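Local coordinates for putative gdp-fucose protein o-fucosyltransferase 1 (Caenorhabditis elegans, PDB 3ZY2) that is a putative GDP-fucose protein O-fucosyltransferase of the GT-B clan that holds guanosine-5'-diphosphate in a pocket lined by polar and aromatic side chains, at residues V216-N220 and N331-S337; K264-L268 and D290-I296; A280-V285 and I305-Q310. One frame throughout, in Å; residues are numbered along the deposited sequence.

Contact 1 of 3, residues V216-N220 and N331-S337; sequences VHLRN and NCVSTFS. With GDP (guanosine-5'-diphosphate), chain C.
H217, near the end of strand 213-218, reaches across to S337 in the first turn of helix 335-346, and the guanosine-5'-diphosphate (GDP) lies against both segments. With CG anti to the backbone N (chi1 -178°), H217 points its imidazole at the start of helix 335-346, meeting S337 OG and S334 OG at the ring edge. Its ND1 and S337 OG share a hydrogen bond of 2.7 Å, in which either could be the donor. S337 OG also accepts from N331 N, so one hydroxyl ties the histidine to the loop leading into the helix. At the other ring nitrogen, H217 NE2 donates to GDP N7 at 3.0 Å. The packing is close between the rings: F336 CD2 sits over one face of the imidazole, offset toward its rim, 3.4 Å from H217 NE2, with the two ring planes at an oblique 40°. F336 in turn lays one of its own faces against the guanine.

The diphosphate is gripped from both segments. R219 NE donates to GDP O1B (2.8 Å) in a nearly straight bond of 168°, while R219 NH2 reaches O3B; NH1 turns to D288 and D221. S334, the N-cap residue, accepts from S337 N and more weakly from F336 N, yet its OG still donates to GDP O1B at 2.7 Å. T335 N binds O2B.

The looser side lies away from the nucleotide. There R219 CB comes no nearer than 4.1 Å to N331 ND2, and a water donates to H217 O and accepts from R219 N and N331 ND2. The chemistry implies divided recognition: H217 and F336 hold the base, by a bond to N7 and a ring face, whereas R219 and the amino end of helix 335-346 offer donors that would help to balance the diphosphate's negative charge.

Contact 2 of 3, residues K264-L268 and D290-I296; sequences KQQIL and DHMIDEI
Two helices on one side of the five-stranded parallel sheet meet here: the first turn of helix 264-278 and the loop and first turn of helix 293-300. M292, the residue just before the latter helix, carries most of the contact. Its chain runs out extended to SD and then bends at chi3 (67°), which turns the methyl toward K264. M292 CE thus lies 3.9 Å from K264 CG, against the aliphatic part of the lysine, and 4.0 Å from L268 CG. The sulfur meets I267, with M292 SD 4.0 Å from I267 CD1. M292 and I267 also both rest on L218 of the sheet below.

One turn further on, L268 brings its CD2 branch down on helix 293-300, 3.7 Å from I296 CG1 and 3.6 Å from the backbone oxygen E295 O. The two segments come closer at this end, the CA atoms of L268 and I296 being 6.3 Å apart. I296 continues inward to V285 and A307.

No hydrogen bond joins the two segments. The outer side is polar: K264 NZ stands 4.6 Å from D290 OD2, beyond a salt bridge, so any attraction between the charges is probably modest. The other oxygen, D290 OD1, has a local task, accepting from M292 N from above the carboxylate plane in an Asx turn that shapes the entry into the helix. Helices packed side by side over one face of a parallel sheet are typical of a Rossmann-like domain, as in GT-B proteins.

Contact 3 of 3, residues A280-V285 and I305-Q310; sequences AKSVFV and IEAHRQ
V283 and A307 form the apolar centre, their CB atoms 4.1 Å apart where the two strands pair in parallel. A307 CB also lies 4.1 Å from V285 CG2, so the small methyl touches both valines on the face of the sheet covered by helix 293-300, where L300 packs on V283 and I296 on V285 and A307. Upstream, I305 has CG1 between the backbone N and the carbonyl carbon (chi1 67°), and from there CD1 reaches back along A280 and S282 while CG2 meets K281 O at 3.4 Å.

The backbones are joined by three hydrogen bonds. V283 N donates to E306 O, H308 N returns the bond to V283 O at 2.8 Å, and V285 N meets H308 O at 2.9 Å. V283 O takes a further CA-H...O contact from A307. On the other face of the sheet stand F284 and H308. The phenyl edge of F284 approaches the Q310 chain, with CE1 4.1 Å from Q310 CG, and helix 315-324 covers the phenylalanine.

Toward both ends the strands part and water takes over. One molecule bridges K281 O and E306 N; another links V285 O to Q310 N. Beyond that, R309 NE and NH2 both grip Q310 O, holding the guanidinium side-on against the backbone of the next residue, and S282 OG turns to A210. Strand 307-308 is the outermost of the sheet on this side within the chain. With strand 282-287 and helix 293-300 it completes a parallel beta-alpha-beta crossover, the building unit of a Rossmann-like domain such as those of GT-B proteins.

Of the elements in these contacts, strand 213-218 comes first in the chain; residues 216-220, at and just past its end, meet 331-337 about 110 residues later, closing contact 1. Inside this long loop lie both other contacts. Helix 264-278 leads into strand 282-287, which is followed by helix 293-300 and then strand 307-308; contact 2 joins the two helices and contact 3 the two strands, so their segments alternate and the contacts cross. H291 O of contact 2 also packs on V285 CG1 of contact 3. Strand 213-218 adjoins both, through V216 N to F284 O and L218 against H291, tying the helical layer and sheet edge to the nucleotide pocket.

Contact 1 of 3, residues V216-N220 and N331-S337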
loop_
_atom_site.group_PDB
_atom_site.type_symbol
_atom_site.label_atom_id
_atom_site.label_comp_id
_atom_site.label_asym_id
_atom_site.label_seq_id
_atom_site.Cartn_x
_atom_site.Cartn_y
_atom_site.Cartn_z
ATOM N N VAL A 216 6.939 -10.043 34.236
ATOM C CA VAL A 216 6.305 -10.854 33.176
ATOM C C VAL A 216 5.268 -10.027 32.436
ATOM O O VAL A 216 4.577 -9.215 33.042
ATOM C CB VAL A 216 5.665 -12.170 33.713
ATOM C CG1 VAL A 216 6.689 -12.970 34.493
ATOM C CG2 VAL A 216 4.430 -11.868 34.556
ATOM N N HIS A 217 5.187 -10.256 31.133
ATOM C CA HIS A 217 4.145 -9.683 30.289
ATOM C C HIS A 217 3.129 -10.744 29.914
ATOM O O HIS A 217 3.471 -11.735 29.276
ATOM C CB HIS A 217 4.747 -9.070 29.015
ATOM C CG HIS A 217 3.719 -8.423 28.141
ATOM N ND1 HIS A 217 3.723 -8.520 26.763
ATOM C CD2 HIS A 217 2.628 -7.679 28.470
ATOM C CE1 HIS A 217 2.682 -7.856 26.284
ATOM N NE2 HIS A 217 1.998 -7.342 27.297
ATOM N N LEU A 218 1.888 -10.554 30.378
ATOM C CA LEU A 218 0.796 -11.477 30.090
ATOM C C LEU A 218 -0.139 -10.813 29.092
ATOM O O LEU A 218 -0.953 -9.964 29.450
ATOM C CB LEU A 218 0.044 -11.857 31.375
ATOM C CG LEU A 218 0.913 -12.435 32.506
ATOM C CD1 LEU A 218 0.036 -12.875 33.693
ATOM C CD2 LEU A 218 1.826 -13.616 32.034
ATOM N N ARG A 219 0.020 -11.187 27.827
ATOM C CA ARG A 219 -0.826 -10.682 26.759
ATOM C C ARG A 219 -1.949 -11.702 26.621
ATOM O O ARG A 219 -1.725 -12.844 26.193
ATOM C CB ARG A 219 0.002 -10.588 25.464
ATOM C CG ARG A 219 -0.734 -9.930 24.295
ATOM C CD ARG A 219 -0.904 -8.429 24.429
ATOM N NE ARG A 219 -1.223 -7.869 23.115
ATOM C CZ ARG A 219 -2.448 -7.724 22.632
ATOM N NH1 ARG A 219 -3.503 -8.060 23.363
ATOM N NH2 ARG A 219 -2.631 -7.218 21.425
ATOM N N ASN A 220 -3.157 -11.313 27.018
ATOM C CA ASN A 220 -4.234 -12.296 27.108
ATOM C C ASN A 220 -5.664 -11.815 26.883
ATOM O O ASN A 220 -6.596 -12.532 27.239
ATOM C CB ASN A 220 -4.150 -13.111 28.419
ATOM C CG ASN A 220 -4.127 -12.240 29.662
ATOM O OD1 ASN A 220 -4.668 -11.132 29.691
ATOM N ND2 ASN A 220 -3.484 -12.748 30.702
ATOM N N ASN A 331 6.186 -12.218 26.004
ATOM C CA ASN A 331 5.450 -12.938 24.981
ATOM C C ASN A 331 6.153 -12.691 23.664
ATOM O O ASN A 331 6.261 -11.551 23.209
ATOM C CB ASN A 331 4.018 -12.427 24.929
ATOM C CG ASN A 331 3.189 -13.208 23.971
ATOM O OD1 ASN A 331 3.478 -13.216 22.774
ATOM N ND2 ASN A 331 2.184 -13.918 24.477
ATOM N N CYS A 332 6.641 -13.765 23.062
ATOM C CA CYS A 332 7.455 -13.643 21.868
ATOM C C CYS A 332 6.734 -13.011 20.680
ATOM O O CYS A 332 7.373 -12.389 19.826
ATOM C CB CYS A 332 7.950 -15.012 21.480
ATOM S SG CYS A 332 8.911 -14.942 19.974
ATOM N N VAL A 333 5.422 -13.184 20.602
ATOM C CA VAL A 333 4.674 -12.652 19.453
ATOM C C VAL A 333 4.354 -11.162 19.624
ATOM O O VAL A 333 4.164 -10.423 18.670
ATOM C CB VAL A 333 3.382 -13.503 19.180
ATOM C CG1 VAL A 333 2.581 -12.941 18.016
ATOM C CG2 VAL A 333 3.768 -14.934 18.937
ATOM N N SER A 334 4.325 -10.698 20.859
ATOM C CA SER A 334 3.868 -9.343 21.106
ATOM C C SER A 334 4.932 -8.287 20.802
ATOM O O SER A 334 6.062 -8.328 21.345
ATOM C CB SER A 334 3.431 -9.223 22.553
ATOM O OG SER A 334 3.168 -7.879 22.882
ATOM N N THR A 335 4.556 -7.297 20.003
ATOM C CA THR A 335 5.461 -6.167 19.762
ATOM C C THR A 335 5.625 -5.273 20.998
ATOM O O THR A 335 6.572 -4.486 21.081
ATOM C CB THR A 335 5.052 -5.282 18.566
ATOM O OG1 THR A 335 3.779 -4.674 18.837
ATOM C CG2 THR A 335 4.983 -6.118 17.297
ATOM N N PHE A 336 4.693 -5.391 21.945
ATOM C CA PHE A 336 4.787 -4.695 23.220
ATOM C C PHE A 336 5.925 -5.319 24.061
ATOM O O PHE A 336 6.811 -4.619 24.564
ATOM C CB PHE A 336 3.409 -4.755 23.888
ATOM C CG PHE A 336 3.254 -3.885 25.100
ATOM C CD1 PHE A 336 2.822 -2.558 24.968
ATOM C CD2 PHE A 336 3.432 -4.410 26.380
ATOM C CE1 PHE A 336 2.647 -1.753 26.106
ATOM C CE2 PHE A 336 3.225 -3.612 27.529
ATOM C CZ PHE A 336 2.834 -2.300 27.389
ATOM N N SER A 337 5.924 -6.654 24.166
ATOM C CA SER A 337 7.076 -7.362 24.748
ATOM C C SER A 337 8.362 -7.020 24.003
ATOM O O SER A 337 9.429 -6.950 24.624
ATOM C CB SER A 337 6.882 -8.888 24.746
ATOM O OG SER A 337 6.197 -9.352 25.918
HETATM P PB GDP C . 0.864 -6.303 20.353
HETATM O O1B GDP C . 1.030 -6.787 21.746
HETATM O O2B GDP C . 1.894 -6.305 19.179
HETATM O O3B GDP C . -0.662 -5.821 19.959
HETATM O O3A GDP C . 1.234 -4.779 21.060
HETATM P PA GDP C . 0.646 -3.251 20.543
HETATM O O1A GDP C . 1.499 -2.568 21.901
HETATM O O2A GDP C . 0.776 -2.809 19.296
HETATM O "O5'" GDP C . -1.018 -3.799 20.928
HETATM C "C5'" GDP C . -0.809 -3.835 22.202
HETATM C "C4'" GDP C . -1.594 -3.302 23.156
HETATM O "O4'" GDP C . -2.543 -3.709 24.056
HETATM C "C3'" GDP C . -0.698 -2.461 23.804
HETATM O "O3'" GDP C . -0.275 -0.821 23.420
HETATM C "C2'" GDP C . -1.662 -1.575 25.565
HETATM O "O2'" GDP C . -2.437 -0.617 24.995
HETATM C "C1'" GDP C . -2.301 -2.951 25.640
HETATM N N9 GDP C . -1.471 -3.690 26.284
HETATM C C8 GDP C . -0.585 -5.162 25.667
HETATM N N7 GDP C . -0.063 -5.224 26.850
HETATM C C5 GDP C . -0.189 -4.508 27.897
HETATM C C6 GDP C . 0.242 -4.207 29.554
HETATM O O6 GDP C . 0.990 -5.017 29.851
HETATM N N1 GDP C . -0.317 -3.331 29.838
HETATM C C2 GDP C . -1.129 -2.446 29.519
HETATM N N2 GDP C . -1.546 -1.667 29.982
HETATM N N3 GDP C . -1.804 -2.309 28.101
HETATM C C4 GDP C . -1.235 -3.425 27.382
HETATM O O HOH W 1 1.996 -13.443 27.464
#

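Contact 2 of 3, residues K264-L268 and D290-I296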
loop_
_atom_site.group_PDB
_atom_site.type_symbol
_atom_site.label_atom_id
_atom_site.label_comp_id
_atom_site.label_asym_id
_atom_site.label_seq_id
_atom_site.Cartn_x
_atom_site.Cartn_y
_atom_site.Cartn_z
ATOM N N LYS A 264 -2.884 -20.939 31.266
ATOM C CA LYS A 264 -2.673 -20.461 32.645
ATOM C C LYS A 264 -1.699 -21.374 33.388
ATOM O O LYS A 264 -0.788 -20.904 34.061
ATOM C CB LYS A 264 -3.994 -20.339 33.409
ATOM C CG LYS A 264 -4.831 -19.130 32.994
ATOM C CD LYS A 264 -6.015 -18.901 33.926
ATOM C CE LYS A 264 -7.140 -18.185 33.182
ATOM N NZ LYS A 264 -8.509 -18.493 33.709
ATOM N N GLN A 265 -1.890 -22.686 33.243
ATOM C CA GLN A 265 -1.004 -23.688 33.846
ATOM C C GLN A 265 0.465 -23.475 33.455
ATOM O O GLN A 265 1.354 -23.524 34.316
ATOM C CB GLN A 265 -1.451 -25.108 33.439
ATOM C CG GLN A 265 -2.973 -25.374 33.556
ATOM C CD GLN A 265 -3.767 -25.032 32.285
ATOM O OE1 GLN A 265 -4.276 -23.913 32.126
ATOM N NE2 GLN A 265 -3.896 -26.013 31.386
ATOM N N GLN A 266 0.701 -23.228 32.162
ATOM C CA GLN A 266 2.040 -23.042 31.603
ATOM C C GLN A 266 2.650 -21.734 32.147
ATOM O O GLN A 266 3.820 -21.701 32.510
ATOM C CB GLN A 266 2.000 -23.041 30.049
ATOM C CG GLN A 266 1.824 -24.462 29.414
ATOM C CD GLN A 266 1.381 -24.512 27.912
ATOM O OE1 GLN A 266 0.946 -23.522 27.311
ATOM N NE2 GLN A 266 1.476 -25.707 27.323
ATOM N N ILE A 267 1.841 -20.678 32.225
ATOM C CA ILE A 267 2.301 -19.401 32.788
ATOM C C ILE A 267 2.778 -19.589 34.229
ATOM O O ILE A 267 3.873 -19.162 34.586
ATOM C CB ILE A 267 1.199 -18.330 32.725
ATOM C CG1 ILE A 267 0.963 -17.936 31.264
ATOM C CG2 ILE A 267 1.589 -17.077 33.580
ATOM C CD1 ILE A 267 -0.284 -17.138 31.011
ATOM N N LEU A 268 1.965 -20.277 35.028
ATOM C CA LEU A 268 2.290 -20.483 36.432
ATOM C C LEU A 268 3.546 -21.322 36.594
ATOM O O LEU A 268 4.440 -20.967 37.365
ATOM C CB LEU A 268 1.097 -21.101 37.180
ATOM C CG LEU A 268 -0.156 -20.220 37.294
ATOM C CD1 LEU A 268 -1.313 -21.005 37.830
ATOM C CD2 LEU A 268 0.092 -19.033 38.180
ATOM N N ASP A 290 -5.848 -9.908 32.083
ATOM C CA ASP A 290 -5.866 -10.740 33.292
ATOM C C ASP A 290 -4.452 -10.834 33.879
ATOM O O ASP A 290 -3.592 -11.565 33.350
ATOM C CB ASP A 290 -6.374 -12.142 32.935
ATOM C CG ASP A 290 -6.451 -13.082 34.130
ATOM O OD1 ASP A 290 -6.233 -12.652 35.289
ATOM O OD2 ASP A 290 -6.766 -14.279 33.898
ATOM N N HIS A 291 -4.211 -10.079 34.954
ATOM C CA HIS A 291 -2.899 -10.102 35.645
ATOM C C HIS A 291 -2.644 -11.379 36.452
ATOM O O HIS A 291 -1.520 -11.619 36.898
ATOM C CB HIS A 291 -2.715 -8.888 36.568
ATOM C CG HIS A 291 -2.803 -7.569 35.859
ATOM N ND1 HIS A 291 -1.708 -6.768 35.613
ATOM C CD2 HIS A 291 -3.872 -6.916 35.345
ATOM C CE1 HIS A 291 -2.103 -5.681 34.965
ATOM N NE2 HIS A 291 -3.407 -5.751 34.789
ATOM N N MET A 292 -3.677 -12.183 36.667
ATOM C CA MET A 292 -3.528 -13.462 37.343
ATOM C C MET A 292 -2.869 -13.348 38.722
ATOM O O MET A 292 -2.198 -14.278 39.141
ATOM C CB MET A 292 -2.718 -14.440 36.476
ATOM C CG MET A 292 -3.426 -14.901 35.204
ATOM S SD MET A 292 -2.352 -15.957 34.208
ATOM C CE MET A 292 -2.218 -17.384 35.297
ATOM N N ILE A 293 -3.080 -12.226 39.420
ATOM C CA ILE A 293 -2.392 -11.972 40.699
ATOM C C ILE A 293 -2.697 -13.041 41.739
ATOM O O ILE A 293 -1.777 -13.600 42.335
ATOM C CB ILE A 293 -2.659 -10.536 41.274
ATOM C CG1 ILE A 293 -2.126 -9.458 40.337
ATOM C CG2 ILE A 293 -2.038 -10.343 42.674
ATOM C CD1 ILE A 293 -0.611 -9.491 40.102
ATOM N N ASP A 294 -3.975 -13.338 41.953
ATOM C CA ASP A 294 -4.314 -14.344 42.960
ATOM C C ASP A 294 -3.774 -15.714 42.593
ATOM O O ASP A 294 -3.237 -16.421 43.462
ATOM C CB ASP A 294 -5.819 -14.397 43.207
ATOM C CG ASP A 294 -6.339 -13.166 43.933
ATOM O OD1 ASP A 294 -5.531 -12.359 44.437
ATOM O OD2 ASP A 294 -7.573 -13.010 44.027
ATOM N N GLU A 295 -3.892 -16.088 41.311
ATOM C CA GLU A 295 -3.392 -17.392 40.850
ATOM C C GLU A 295 -1.864 -17.483 40.984
ATOM O O GLU A 295 -1.325 -18.497 41.435
ATOM C CB GLU A 295 -3.819 -17.695 39.401
ATOM C CG GLU A 295 -5.323 -17.844 39.174
ATOM C CD GLU A 295 -6.023 -16.534 38.817
ATOM O OE1 GLU A 295 -5.527 -15.430 39.155
ATOM O OE2 GLU A 295 -7.099 -16.614 38.188
ATOM N N ILE A 296 -1.164 -16.415 40.603
ATOM C CA ILE A 296 0.285 -16.417 40.740
ATOM C C ILE A 296 0.687 -16.453 42.212
ATOM O O ILE A 296 1.592 -17.190 42.584
ATOM C CB ILE A 296 0.945 -15.239 40.000
ATOM C CG1 ILE A 296 0.724 -15.402 38.496
ATOM C CG2 ILE A 296 2.451 -15.169 40.293
ATOM C CD1 ILE A 296 0.951 -14.108 37.722
#

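Contact 3 of 3, residues A280-V285 and I305-Q310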
loop_
_atom_site.group_PDB
_atom_site.type_symbol
_atom_site.label_atom_id
_atom_site.label_comp_id
_atom_site.label_asym_id
_atom_site.label_seq_id
_atom_site.Cartn_x
_atom_site.Cartn_y
_atom_site.Cartn_z
ATOM N N ALA A 280 14.244 -15.127 43.146
ATOM C CA ALA A 280 13.477 -13.883 43.101
ATOM C C ALA A 280 12.782 -13.597 44.429
ATOM O O ALA A 280 12.311 -14.535 45.107
ATOM C CB ALA A 280 12.464 -13.936 41.989
ATOM N N LYS A 281 12.726 -12.313 44.786
ATOM C CA LYS A 281 12.029 -11.901 46.008
ATOM C C LYS A 281 10.687 -11.236 45.759
ATOM O O LYS A 281 9.976 -10.906 46.715
ATOM C CB LYS A 281 12.929 -11.042 46.898
ATOM C CG LYS A 281 14.176 -11.791 47.389
ATOM C CD LYS A 281 13.803 -12.986 48.271
ATOM C CE LYS A 281 15.022 -13.829 48.669
ATOM N NZ LYS A 281 15.407 -14.799 47.591
ATOM N N SER A 282 10.331 -11.094 44.489
ATOM C CA SER A 282 9.032 -10.602 44.083
ATOM C C SER A 282 8.849 -10.812 42.588
ATOM O O SER A 282 9.819 -11.096 41.854
ATOM C CB SER A 282 8.889 -9.106 44.424
ATOM O OG SER A 282 9.720 -8.304 43.600
ATOM N N VAL A 283 7.595 -10.658 42.151
ATOM C CA VAL A 283 7.220 -10.742 40.742
ATOM C C VAL A 283 6.382 -9.513 40.382
ATOM O O VAL A 283 5.538 -9.065 41.170
ATOM C CB VAL A 283 6.435 -12.063 40.435
ATOM C CG1 VAL A 283 5.826 -12.022 39.019
ATOM C CG2 VAL A 283 7.353 -13.278 40.623
ATOM N N PHE A 284 6.672 -8.950 39.217
ATOM C CA PHE A 284 5.861 -7.885 38.650
ATOM C C PHE A 284 5.104 -8.423 37.451
ATOM O O PHE A 284 5.682 -9.097 36.591
ATOM C CB PHE A 284 6.742 -6.717 38.209
ATOM C CG PHE A 284 5.979 -5.635 37.502
ATOM C CD1 PHE A 284 5.095 -4.795 38.210
ATOM C CD2 PHE A 284 6.120 -5.465 36.127
ATOM C CE1 PHE A 284 4.399 -3.772 37.567
ATOM C CE2 PHE A 284 5.417 -4.440 35.468
ATOM C CZ PHE A 284 4.536 -3.608 36.203
ATOM N N VAL A 285 3.822 -8.082 37.367
ATOM C CA VAL A 285 3.008 -8.490 36.218
ATOM C C VAL A 285 2.442 -7.271 35.488
ATOM O O VAL A 285 1.751 -6.426 36.097
ATOM C CB VAL A 285 1.796 -9.345 36.660
ATOM C CG1 VAL A 285 0.935 -9.747 35.437
ATOM C CG2 VAL A 285 2.226 -10.581 37.463
ATOM N N ILE A 305 6.787 -15.262 48.482
ATOM C CA ILE A 305 6.862 -13.987 47.777
ATOM C C ILE A 305 5.548 -13.758 47.059
ATOM O O ILE A 305 4.733 -14.689 46.973
ATOM C CB ILE A 305 8.051 -13.927 46.771
ATOM C CG1 ILE A 305 7.872 -14.895 45.614
ATOM C CG2 ILE A 305 9.373 -14.156 47.482
ATOM C CD1 ILE A 305 8.714 -14.521 44.432
ATOM N N GLU A 306 5.348 -12.536 46.549
ATOM C CA GLU A 306 4.092 -12.178 45.875
ATOM C C GLU A 306 4.328 -11.520 44.538
ATOM O O GLU A 306 5.418 -11.000 44.274
ATOM C CB GLU A 306 3.224 -11.261 46.754
ATOM C CG GLU A 306 2.587 -11.991 47.934
ATOM C CD GLU A 306 1.526 -11.168 48.672
ATOM O OE1 GLU A 306 1.460 -9.925 48.511
ATOM O OE2 GLU A 306 0.742 -11.785 49.425
ATOM N N ALA A 307 3.293 -11.595 43.701
ATOM C CA ALA A 307 3.211 -10.867 42.448
ATOM C C ALA A 307 2.482 -9.561 42.710
ATOM O O ALA A 307 1.553 -9.493 43.544
ATOM C CB ALA A 307 2.463 -11.675 41.442
ATOM N N HIS A 308 2.895 -8.538 41.984
ATOM C CA HIS A 308 2.374 -7.191 42.157
ATOM C C HIS A 308 2.099 -6.585 40.792
ATOM O O HIS A 308 2.790 -6.876 39.811
ATOM C CB HIS A 308 3.397 -6.304 42.883
ATOM C CG HIS A 308 3.837 -6.821 44.212
ATOM N ND1 HIS A 308 4.804 -7.793 44.353
ATOM C CD2 HIS A 308 3.465 -6.476 45.465
ATOM C CE1 HIS A 308 4.997 -8.030 45.639
ATOM N NE2 HIS A 308 4.203 -7.240 46.331
ATOM N N ARG A 309 1.078 -5.724 40.740
ATOM C CA ARG A 309 0.732 -5.016 39.523
ATOM C C ARG A 309 0.465 -3.564 39.875
ATOM O O ARG A 309 0.234 -3.241 41.052
ATOM C CB ARG A 309 -0.546 -5.600 38.929
ATOM C CG ARG A 309 -1.702 -5.641 39.925
ATOM C CD ARG A 309 -3.034 -5.776 39.199
ATOM N NE ARG A 309 -3.302 -4.606 38.362
ATOM C CZ ARG A 309 -4.469 -4.365 37.765
ATOM N NH1 ARG A 309 -5.480 -5.221 37.889
ATOM N NH2 ARG A 309 -4.620 -3.263 37.038
ATOM N N GLN A 310 0.511 -2.704 38.855
ATOM C CA GLN A 310 0.031 -1.322 38.986
ATOM C C GLN A 310 -1.492 -1.273 38.861
ATOM O O GLN A 310 -2.071 -2.001 38.055
ATOM C CB GLN A 310 0.633 -0.462 37.876
ATOM C CG GLN A 310 2.134 -0.379 37.848
ATOM C CD GLN A 310 2.572 0.666 36.874
ATOM O OE1 GLN A 310 2.447 0.486 35.662
ATOM N NE2 GLN A 310 3.057 1.781 37.388
HETATM O O HOH W 2 7.022 -10.323 47.302
HETATM O O HOH W 3 1.153 -3.590 36.299
#